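Side-chain contacts in threonine--tRNA ligase catalytic subunit (Aeropyrum pernix, PDB 3A32), which catalyses the ATP-dependent attachment of threonine to its tRNA by way of threonyl adenylate, and probably lacks the means to remove mischarged serine: residues F182-L187 against I309-L314; V188-R191 against G196-S199; R191-G196 against E318-V323; I264-E269 against S273-M278. All blocks are in the same frame, centred on the assembly; numbering follows the deposited sequence.

Interaction 1 (F182-L187 against I309-L314); sequences FEEMKL and IHRALL. With ZN (zinc ion), chain G.
L313 packs against E184 and M185 where helix 174-191 lies on strand 306-316, the strand of class II motif 3 in the antiparallel catalytic sheet. This is the tight part. L313 CD1 rests 3.6 Å from the backbone oxygen E184 O, while its CD2 comes 3.7 Å from M185 N and 3.9 Å from M185 CB, so the two methyls lie against the E184-M185 peptide link and M185 CB. With an alanine here both methyls would go, and the helix would probably be left with a gap beneath E184 and M185. The polar side is looser. R311 NH1 forms a long salt bridge to E184 OE1 at 3.4 Å; the oxygen meets the edge of the guanidinium in its plane, although carboxylate and guanidinium are turned 56° apart. R311 CG sits between backbone N and carbonyl carbon (chi1 53°) and the chain bends twice more, folding the guanidinium back toward the helix. Other partners anchor these charges: Y68 holds E184 OE1, while D163 O and H63 bind R311. Next along the strand, partly exposed H310 faces the zinc ion together with C112 and H166, binding it through ND1 at 2.1 Å, with a water 2.0 Å from the metal.

Interaction 2 (V188-R191 against G196-S199); sequences VLER and GVSS
The E190 carboxylate is the flat group that meets V197, and it does so through OE2 alone. V197 N donates to OE2 at 3.1 Å on its anti side, 17° out of the carboxylate plane, in a fairly straight bond (159° at the hydrogen). OE1, the other oxygen, forms a salt bridge with K186 one turn back on the helix. V197 O also lies 3.4 Å from OE2, but the two are acceptors and do not bond; the nearby K186 may ease their approach. E190 CG stands anti to the carbonyl carbon (chi1 -69°), and the extended chain beyond it carries the carboxylate across to the returning loop. A leucine in its place would probably leave V197 N without its acceptor and K186 without its charged mate. Beside this polar grip the packing is tight: L189 CD1 presses on V197 CG2 at 3.5 Å, the side chains crossing at about a right angle. The contact thus fastens the loop after helix 174-191 back onto the helix's last turn. L189 and V197 both go on to pack against M265 of strand 260-268 and F202 of strand 202-207, whereas V188 meets strand 306-316.

Interaction 3 (R191-G196 against E318-V323); sequences RLFKLG and ERFLGV
F320 thrusts the CE2 corner of its ring at one face of F193. This carbon stands 3.5 Å above the F193 plane, over the middle of the ring, and is nearly equidistant from its six carbons, the nearest being F193 CE2 at 3.6 Å. The ring planes are inclined at 45° with centroids 4.7 Å apart, an oblique pairing between the usual stacked and T-shaped forms. F320 CG lies anti to the backbone N (chi1 -169°), which carries the ring outward from the helix toward the loop. On the opposite face of F193 sits L192 CG, offset toward the rim, so the ring is held between two side chains. Helix 317-327, which carries F320, is the helix of class II motif 3, following directly on strand 306-316; here it packs against the turn that leaves helix 174-191, where K194 takes a positive phi. Aliphatic contact is lighter: L195 CD1 reaches F320 CZ at 4.1 Å, the two side chains coming from opposite directions. W276 and M278 of strand 273-284 also adjoin F320. Polar attachment of the turn comes from just beyond the helix, where R328 binds the backbone oxygens F193 O and K194 O.

Interaction 4 (I264-E269 against S273-M278); sequences IMMVEE and SKEWQM
M265, W276 and V267, joined by the end of M278, make the apolar centre of one face, with K274 at its rim. M278 CE lies over the centre of the W276 ring, 3.4 Å above its plane, and touches M265 CB at 3.7 Å. The M278 chain runs extended beyond CG to get there. M265 SD makes an oblique Met-aromatic contact, 5.2 Å from the centroid of the six-membered ring, and V267 CG1 meets the edge of W276, 4.1 Å from CE3. The indole is thereby approached from a face and an edge, with L195, V323 and Y324 packing round it. These side chains stand on an antiparallel beta hairpin, strands 260-268 and 273-284, whose segments 264-268 and 273-278 run at 146°, a marked twist. M265 pairs with W276 by two backbone bonds, including W276 N to M265 O at 2.7 Å; V267 pairs with K274 likewise. On the other face I264 CG2 rests 3.6 Å from E275 CB, and M266 lies alongside E275, its SD 3.7 Å from E275 CG. Bent at chi2 and chi3, M266 brings CE to S273 OG at 3.4 Å. The E275 carboxylate ends the row, bridging by OE2 to R205 and K203.

Interactions 1 and 3 are buried and tie the motif 3 strand and helix to helix 174-191 and the turn after it; interactions 2 and 4 are partly buried, local closures between elements adjacent in sequence. Chemistry follows place. Interaction 1 mixes leucine packing with buried charges near the zinc site, interaction 3 is aromatic and aliphatic, interaction 2 pairs one carboxylate bond with one apolar touch, and interaction 4 rests on backbone pairing between an apolar and a more polar face. All four join in one core: L314 packs on F193 and F320, L189 touches F320 and M278, and M278 CB also meets the backbone oxygen of L313.

Interaction 1 (F182-L187 against I309-L314)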
# COMPACT_ATOMS: atom_id res chain seq x y z
N PHE A 182 20.20 7.04 -10.82
CA PHE A 182 21.29 6.37 -10.15
C PHE A 182 21.35 6.80 -8.68
O PHE A 182 21.54 5.94 -7.81
CB PHE A 182 22.67 6.61 -10.80
CG PHE A 182 23.81 6.12 -9.94
CD1 PHE A 182 24.21 4.79 -9.97
CD2 PHE A 182 24.46 6.97 -9.07
CE1 PHE A 182 25.26 4.31 -9.15
CE2 PHE A 182 25.50 6.50 -8.24
CZ PHE A 182 25.88 5.17 -8.29
N GLU A 183 21.22 8.10 -8.41
CA GLU A 183 21.35 8.61 -7.02
C GLU A 183 20.20 8.07 -6.15
O GLU A 183 20.39 7.77 -4.99
CB GLU A 183 21.41 10.14 -6.97
CG GLU A 183 22.70 10.75 -7.51
CD GLU A 183 23.93 10.64 -6.57
OE1 GLU A 183 24.26 9.54 -6.10
OE2 GLU A 183 24.58 11.67 -6.30
N GLU A 184 19.02 7.93 -6.73
CA GLU A 184 17.89 7.32 -6.04
C GLU A 184 18.16 5.85 -5.66
O GLU A 184 17.90 5.44 -4.55
CB GLU A 184 16.64 7.45 -6.94
CG GLU A 184 16.16 8.88 -6.99
CD GLU A 184 15.24 9.18 -8.11
OE1 GLU A 184 14.78 8.28 -8.84
OE2 GLU A 184 14.94 10.37 -8.25
N MET A 185 18.71 5.08 -6.60
CA MET A 185 19.03 3.67 -6.39
C MET A 185 20.00 3.51 -5.21
O MET A 185 19.80 2.67 -4.32
CB MET A 185 19.58 3.07 -7.70
CG MET A 185 20.02 1.58 -7.59
SD MET A 185 21.63 1.42 -6.77
CE MET A 185 22.70 2.59 -7.64
N LYS A 186 21.05 4.34 -5.21
CA LYS A 186 22.04 4.33 -4.15
C LYS A 186 21.48 4.65 -2.74
O LYS A 186 21.80 3.95 -1.75
CB LYS A 186 23.15 5.29 -4.54
CG LYS A 186 24.24 5.48 -3.50
CD LYS A 186 25.42 6.07 -4.18
CE LYS A 186 26.69 6.02 -3.32
NZ LYS A 186 26.55 6.69 -1.97
N LEU A 187 20.67 5.72 -2.65
CA LEU A 187 19.94 6.07 -1.41
C LEU A 187 19.06 4.92 -0.86
O LEU A 187 19.08 4.67 0.36
CB LEU A 187 19.07 7.33 -1.63
CG LEU A 187 19.73 8.70 -1.86
CD1 LEU A 187 18.71 9.72 -2.39
CD2 LEU A 187 20.38 9.21 -0.58
N ILE A 309 11.33 7.10 -20.61
CA ILE A 309 12.15 6.19 -19.85
C ILE A 309 11.27 5.31 -18.94
O ILE A 309 10.36 5.80 -18.29
CB ILE A 309 13.24 6.97 -19.02
CG1 ILE A 309 14.24 7.64 -19.96
CG2 ILE A 309 13.95 6.03 -18.01
CD1 ILE A 309 15.20 8.62 -19.30
N HIS A 310 11.56 4.02 -18.96
CA HIS A 310 11.13 3.06 -17.94
C HIS A 310 12.28 2.95 -16.95
O HIS A 310 13.43 2.86 -17.38
CB HIS A 310 11.03 1.65 -18.53
CG HIS A 310 10.21 1.53 -19.78
ND1 HIS A 310 8.93 1.03 -19.77
CD2 HIS A 310 10.51 1.77 -21.08
CE1 HIS A 310 8.47 0.98 -21.01
NE2 HIS A 310 9.42 1.41 -21.82
N ARG A 311 12.02 2.93 -15.64
CA ARG A 311 13.10 2.72 -14.68
C ARG A 311 12.62 2.02 -13.42
O ARG A 311 11.53 2.28 -12.97
CB ARG A 311 13.80 4.05 -14.33
CG ARG A 311 12.92 5.22 -13.85
CD ARG A 311 12.99 5.45 -12.33
NE ARG A 311 12.28 4.47 -11.48
CZ ARG A 311 12.25 4.52 -10.15
NH1 ARG A 311 12.87 5.51 -9.48
NH2 ARG A 311 11.59 3.59 -9.46
N ALA A 312 13.41 1.11 -12.86
CA ALA A 312 13.17 0.63 -11.51
C ALA A 312 14.50 0.71 -10.79
O ALA A 312 15.52 0.64 -11.44
CB ALA A 312 12.64 -0.82 -11.52
N LEU A 313 14.51 0.79 -9.46
CA LEU A 313 15.74 0.76 -8.66
C LEU A 313 16.05 -0.65 -8.22
O LEU A 313 17.16 -1.08 -8.35
CB LEU A 313 15.69 1.70 -7.45
CG LEU A 313 15.16 3.14 -7.65
CD1 LEU A 313 15.17 3.90 -6.33
CD2 LEU A 313 15.92 3.96 -8.71
N LEU A 314 15.06 -1.35 -7.66
CA LEU A 314 15.20 -2.72 -7.17
C LEU A 314 14.87 -3.68 -8.31
O LEU A 314 15.57 -4.66 -8.51
CB LEU A 314 14.23 -2.96 -6.00
CG LEU A 314 14.25 -1.97 -4.82
CD1 LEU A 314 13.26 -2.34 -3.67
CD2 LEU A 314 15.68 -1.81 -4.30
ZN ZN G . 7.58 0.53 -18.29
O HOH W 1 8.53 -0.20 -16.66

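Interaction 2 (V188-R191 against G196-S199)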
# COMPACT_ATOMS: atom_id res chain seq x y z
N VAL A 188 18.24 4.29 -1.72
CA VAL A 188 17.47 3.12 -1.34
C VAL A 188 18.34 1.88 -0.89
O VAL A 188 18.14 1.32 0.21
CB VAL A 188 16.47 2.74 -2.44
CG1 VAL A 188 15.87 1.40 -2.18
CG2 VAL A 188 15.34 3.76 -2.50
N LEU A 189 19.34 1.49 -1.70
CA LEU A 189 20.25 0.44 -1.25
C LEU A 189 20.89 0.70 0.11
O LEU A 189 20.88 -0.18 0.97
CB LEU A 189 21.36 0.18 -2.24
CG LEU A 189 20.97 -0.46 -3.57
CD1 LEU A 189 22.24 -1.02 -4.05
CD2 LEU A 189 19.94 -1.54 -3.44
N GLU A 190 21.44 1.90 0.28
CA GLU A 190 22.23 2.22 1.46
C GLU A 190 21.38 2.45 2.69
O GLU A 190 21.73 2.03 3.79
CB GLU A 190 23.18 3.42 1.19
CG GLU A 190 24.29 3.06 0.22
CD GLU A 190 25.33 4.16 -0.00
OE1 GLU A 190 24.98 5.35 0.12
OE2 GLU A 190 26.52 3.84 -0.31
N ARG A 191 20.25 3.11 2.51
CA ARG A 191 19.47 3.57 3.66
C ARG A 191 18.37 2.66 4.08
O ARG A 191 18.09 2.57 5.29
CB ARG A 191 18.96 5.00 3.43
CG ARG A 191 20.17 5.93 3.39
CD ARG A 191 19.85 7.36 3.26
NE ARG A 191 21.12 8.06 3.07
CZ ARG A 191 21.24 9.39 3.02
NH1 ARG A 191 20.15 10.17 3.14
NH2 ARG A 191 22.44 9.93 2.84
N GLY A 196 26.22 -1.16 1.07
CA GLY A 196 27.16 -0.19 0.55
C GLY A 196 27.30 -0.15 -0.96
O GLY A 196 27.45 -1.19 -1.65
N VAL A 197 27.23 1.07 -1.50
CA VAL A 197 27.36 1.24 -2.93
C VAL A 197 28.64 2.04 -3.14
O VAL A 197 28.68 3.22 -2.83
CB VAL A 197 26.15 2.00 -3.53
CG1 VAL A 197 26.38 2.28 -5.00
CG2 VAL A 197 24.87 1.17 -3.34
N SER A 198 29.69 1.38 -3.62
CA SER A 198 30.99 2.07 -3.83
C SER A 198 31.72 1.46 -5.00
O SER A 198 31.23 0.48 -5.59
CB SER A 198 31.87 1.84 -2.62
OG SER A 198 32.24 0.47 -2.62
N SER A 199 32.91 2.00 -5.29
CA SER A 199 33.81 1.47 -6.33
C SER A 199 34.11 -0.03 -6.21
O SER A 199 34.38 -0.69 -7.23
CB SER A 199 35.13 2.29 -6.40
OG SER A 199 35.91 2.17 -5.21

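Interaction 3 (R191-G196 against E318-V323)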
# COMPACT_ATOMS: atom_id res chain seq x y z
N ARG A 191 20.25 3.11 2.51
CA ARG A 191 19.47 3.57 3.66
C ARG A 191 18.37 2.66 4.08
O ARG A 191 18.09 2.57 5.29
CB ARG A 191 18.96 5.00 3.43
CG ARG A 191 20.17 5.93 3.39
CD ARG A 191 19.85 7.36 3.26
NE ARG A 191 21.12 8.06 3.07
CZ ARG A 191 21.24 9.39 3.02
NH1 ARG A 191 20.15 10.17 3.14
NH2 ARG A 191 22.44 9.93 2.84
N LEU A 192 17.76 1.97 3.10
CA LEU A 192 16.69 1.03 3.40
C LEU A 192 17.28 -0.33 3.64
O LEU A 192 16.91 -1.03 4.61
CB LEU A 192 15.62 0.99 2.30
CG LEU A 192 14.45 0.04 2.50
CD1 LEU A 192 13.67 0.36 3.78
CD2 LEU A 192 13.55 0.09 1.29
N PHE A 193 18.21 -0.71 2.78
CA PHE A 193 18.77 -2.05 2.86
C PHE A 193 20.15 -2.15 3.55
O PHE A 193 20.62 -3.25 3.82
CB PHE A 193 18.71 -2.75 1.48
CG PHE A 193 17.28 -3.05 1.03
CD1 PHE A 193 16.52 -4.04 1.68
CD2 PHE A 193 16.66 -2.31 0.04
CE1 PHE A 193 15.17 -4.35 1.30
CE2 PHE A 193 15.33 -2.59 -0.33
CZ PHE A 193 14.58 -3.64 0.31
N LYS A 194 20.78 -1.01 3.86
CA LYS A 194 22.16 -1.04 4.43
C LYS A 194 23.19 -1.78 3.58
O LYS A 194 24.06 -2.50 4.11
CB LYS A 194 22.12 -1.67 5.83
CG LYS A 194 21.08 -1.02 6.75
CD LYS A 194 21.45 0.47 6.98
CE LYS A 194 22.82 0.55 7.69
NZ LYS A 194 23.08 1.93 8.16
N LEU A 195 23.10 -1.61 2.26
CA LEU A 195 24.04 -2.21 1.34
C LEU A 195 24.94 -1.11 0.79
O LEU A 195 24.47 -0.22 0.10
CB LEU A 195 23.31 -2.89 0.18
CG LEU A 195 22.45 -4.13 0.45
CD1 LEU A 195 21.62 -4.48 -0.76
CD2 LEU A 195 23.28 -5.31 0.89
N GLY A 196 26.22 -1.16 1.07
CA GLY A 196 27.16 -0.19 0.55
C GLY A 196 27.30 -0.15 -0.96
O GLY A 196 27.45 -1.19 -1.65
N GLU A 318 9.99 -8.98 -5.08
CA GLU A 318 10.14 -10.38 -4.66
C GLU A 318 11.55 -10.90 -4.98
O GLU A 318 12.23 -11.49 -4.12
CB GLU A 318 9.07 -11.25 -5.35
CG GLU A 318 7.63 -11.06 -4.85
CD GLU A 318 6.98 -9.79 -5.38
OE1 GLU A 318 7.57 -9.07 -6.21
OE2 GLU A 318 5.86 -9.48 -4.95
N ARG A 319 12.01 -10.67 -6.22
CA ARG A 319 13.33 -11.17 -6.64
C ARG A 319 14.40 -10.52 -5.78
O ARG A 319 15.19 -11.23 -5.15
CB ARG A 319 13.62 -10.89 -8.09
CG ARG A 319 14.92 -11.48 -8.56
CD ARG A 319 15.28 -11.11 -10.01
NE ARG A 319 16.28 -12.09 -10.47
CZ ARG A 319 17.60 -12.03 -10.28
NH1 ARG A 319 18.21 -10.96 -9.69
NH2 ARG A 319 18.35 -13.05 -10.70
N PHE A 320 14.41 -9.18 -5.74
CA PHE A 320 15.30 -8.40 -4.86
C PHE A 320 15.33 -8.96 -3.46
O PHE A 320 16.36 -9.10 -2.90
CB PHE A 320 14.89 -6.91 -4.74
CG PHE A 320 15.95 -6.09 -4.07
CD1 PHE A 320 16.94 -5.48 -4.83
CD2 PHE A 320 16.01 -6.01 -2.68
CE1 PHE A 320 17.99 -4.76 -4.20
CE2 PHE A 320 17.03 -5.29 -2.04
CZ PHE A 320 18.02 -4.67 -2.80
N LEU A 321 14.15 -9.18 -2.87
CA LEU A 321 14.00 -9.70 -1.52
C LEU A 321 14.60 -11.12 -1.41
O LEU A 321 15.27 -11.41 -0.43
CB LEU A 321 12.54 -9.65 -1.06
CG LEU A 321 12.35 -10.20 0.35
CD1 LEU A 321 13.05 -9.30 1.39
CD2 LEU A 321 10.84 -10.37 0.72
N GLY A 322 14.38 -11.96 -2.42
CA GLY A 322 14.96 -13.29 -2.45
C GLY A 322 16.48 -13.28 -2.35
O GLY A 322 17.08 -13.98 -1.53
N VAL A 323 17.10 -12.47 -3.20
CA VAL A 323 18.54 -12.41 -3.27
C VAL A 323 19.07 -11.74 -2.02
O VAL A 323 20.09 -12.23 -1.49
CB VAL A 323 19.03 -11.64 -4.48
CG1 VAL A 323 20.62 -11.64 -4.50
CG2 VAL A 323 18.48 -12.29 -5.77

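Interaction 4 (I264-E269 against S273-M278)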
# COMPACT_ATOMS: atom_id res chain seq x y z
N ILE A 264 24.16 -3.00 -11.02
CA ILE A 264 24.70 -4.29 -10.68
C ILE A 264 25.55 -4.20 -9.43
O ILE A 264 26.62 -3.59 -9.45
CB ILE A 264 25.57 -4.87 -11.84
CG1 ILE A 264 24.71 -5.17 -13.07
CG2 ILE A 264 26.22 -6.17 -11.39
CD1 ILE A 264 25.45 -4.94 -14.31
N MET A 265 25.10 -4.84 -8.35
CA MET A 265 25.93 -4.98 -7.18
C MET A 265 26.87 -6.18 -7.35
O MET A 265 26.44 -7.25 -7.76
CB MET A 265 25.07 -5.17 -5.93
CG MET A 265 25.88 -5.29 -4.67
SD MET A 265 24.96 -4.72 -3.26
CE MET A 265 24.87 -2.94 -3.59
N MET A 266 28.13 -5.98 -7.01
CA MET A 266 29.13 -7.04 -6.93
C MET A 266 29.23 -7.63 -5.53
O MET A 266 29.50 -6.90 -4.56
CB MET A 266 30.50 -6.54 -7.37
CG MET A 266 30.50 -6.00 -8.78
SD MET A 266 29.82 -7.16 -10.01
CE MET A 266 30.97 -8.56 -9.77
N VAL A 267 28.99 -8.94 -5.42
CA VAL A 267 29.07 -9.61 -4.15
C VAL A 267 30.11 -10.74 -4.17
O VAL A 267 30.52 -11.22 -5.23
CB VAL A 267 27.67 -10.10 -3.62
CG1 VAL A 267 26.62 -9.00 -3.70
CG2 VAL A 267 27.17 -11.33 -4.36
N GLU A 268 30.54 -11.15 -2.99
CA GLU A 268 31.50 -12.25 -2.83
C GLU A 268 30.93 -13.37 -1.93
O GLU A 268 30.32 -13.08 -0.91
CB GLU A 268 32.83 -11.68 -2.29
CG GLU A 268 33.98 -12.68 -2.21
CD GLU A 268 35.35 -12.01 -2.11
OE1 GLU A 268 35.61 -11.02 -2.84
OE2 GLU A 268 36.19 -12.51 -1.30
N GLU A 269 31.10 -14.64 -2.32
CA GLU A 269 30.79 -15.79 -1.45
C GLU A 269 31.70 -15.82 -0.15
O GLU A 269 31.35 -15.14 0.87
CB GLU A 269 30.85 -17.08 -2.26
N SER A 273 33.42 -13.99 -6.68
CA SER A 273 32.79 -12.74 -7.08
C SER A 273 31.60 -12.97 -8.06
O SER A 273 31.75 -13.66 -9.11
CB SER A 273 33.84 -11.81 -7.68
OG SER A 273 33.22 -10.70 -8.31
N LYS A 274 30.43 -12.40 -7.73
CA LYS A 274 29.12 -12.70 -8.39
C LYS A 274 28.38 -11.37 -8.65
O LYS A 274 28.46 -10.44 -7.86
CB LYS A 274 28.19 -13.58 -7.51
CG LYS A 274 28.73 -14.95 -7.05
CD LYS A 274 27.83 -15.69 -5.93
CE LYS A 274 27.19 -17.09 -6.43
NZ LYS A 274 28.06 -18.44 -6.39
N GLU A 275 27.66 -11.27 -9.77
CA GLU A 275 26.82 -10.08 -9.99
C GLU A 275 25.45 -10.31 -9.39
O GLU A 275 24.93 -11.43 -9.43
CB GLU A 275 26.63 -9.78 -11.45
CG GLU A 275 27.90 -9.47 -12.19
CD GLU A 275 27.61 -9.00 -13.59
OE1 GLU A 275 26.41 -8.90 -13.98
OE2 GLU A 275 28.61 -8.72 -14.30
N TRP A 276 24.90 -9.25 -8.82
CA TRP A 276 23.52 -9.22 -8.35
C TRP A 276 22.84 -8.09 -9.13
O TRP A 276 23.00 -6.92 -8.76
CB TRP A 276 23.46 -8.97 -6.83
CG TRP A 276 22.09 -8.71 -6.25
CD1 TRP A 276 20.87 -8.73 -6.91
CD2 TRP A 276 21.79 -8.45 -4.88
NE1 TRP A 276 19.83 -8.45 -6.03
CE2 TRP A 276 20.36 -8.31 -4.77
CE3 TRP A 276 22.58 -8.30 -3.71
CZ2 TRP A 276 19.73 -8.03 -3.55
CZ3 TRP A 276 21.96 -8.02 -2.51
CH2 TRP A 276 20.53 -7.87 -2.44
N GLN A 277 22.11 -8.43 -10.20
CA GLN A 277 21.45 -7.42 -11.02
C GLN A 277 20.21 -6.89 -10.32
O GLN A 277 19.40 -7.65 -9.75
CB GLN A 277 21.09 -7.94 -12.43
CG GLN A 277 20.83 -6.76 -13.45
CD GLN A 277 20.84 -7.20 -14.88
OE1 GLN A 277 19.78 -7.36 -15.46
NE2 GLN A 277 22.04 -7.42 -15.47
N MET A 278 20.07 -5.57 -10.36
CA MET A 278 18.95 -4.89 -9.69
C MET A 278 18.05 -4.20 -10.74
O MET A 278 17.63 -4.88 -11.70
CB MET A 278 19.48 -3.93 -8.62
CG MET A 278 20.13 -4.72 -7.53
SD MET A 278 20.99 -3.74 -6.31
CE MET A 278 21.48 -5.00 -5.17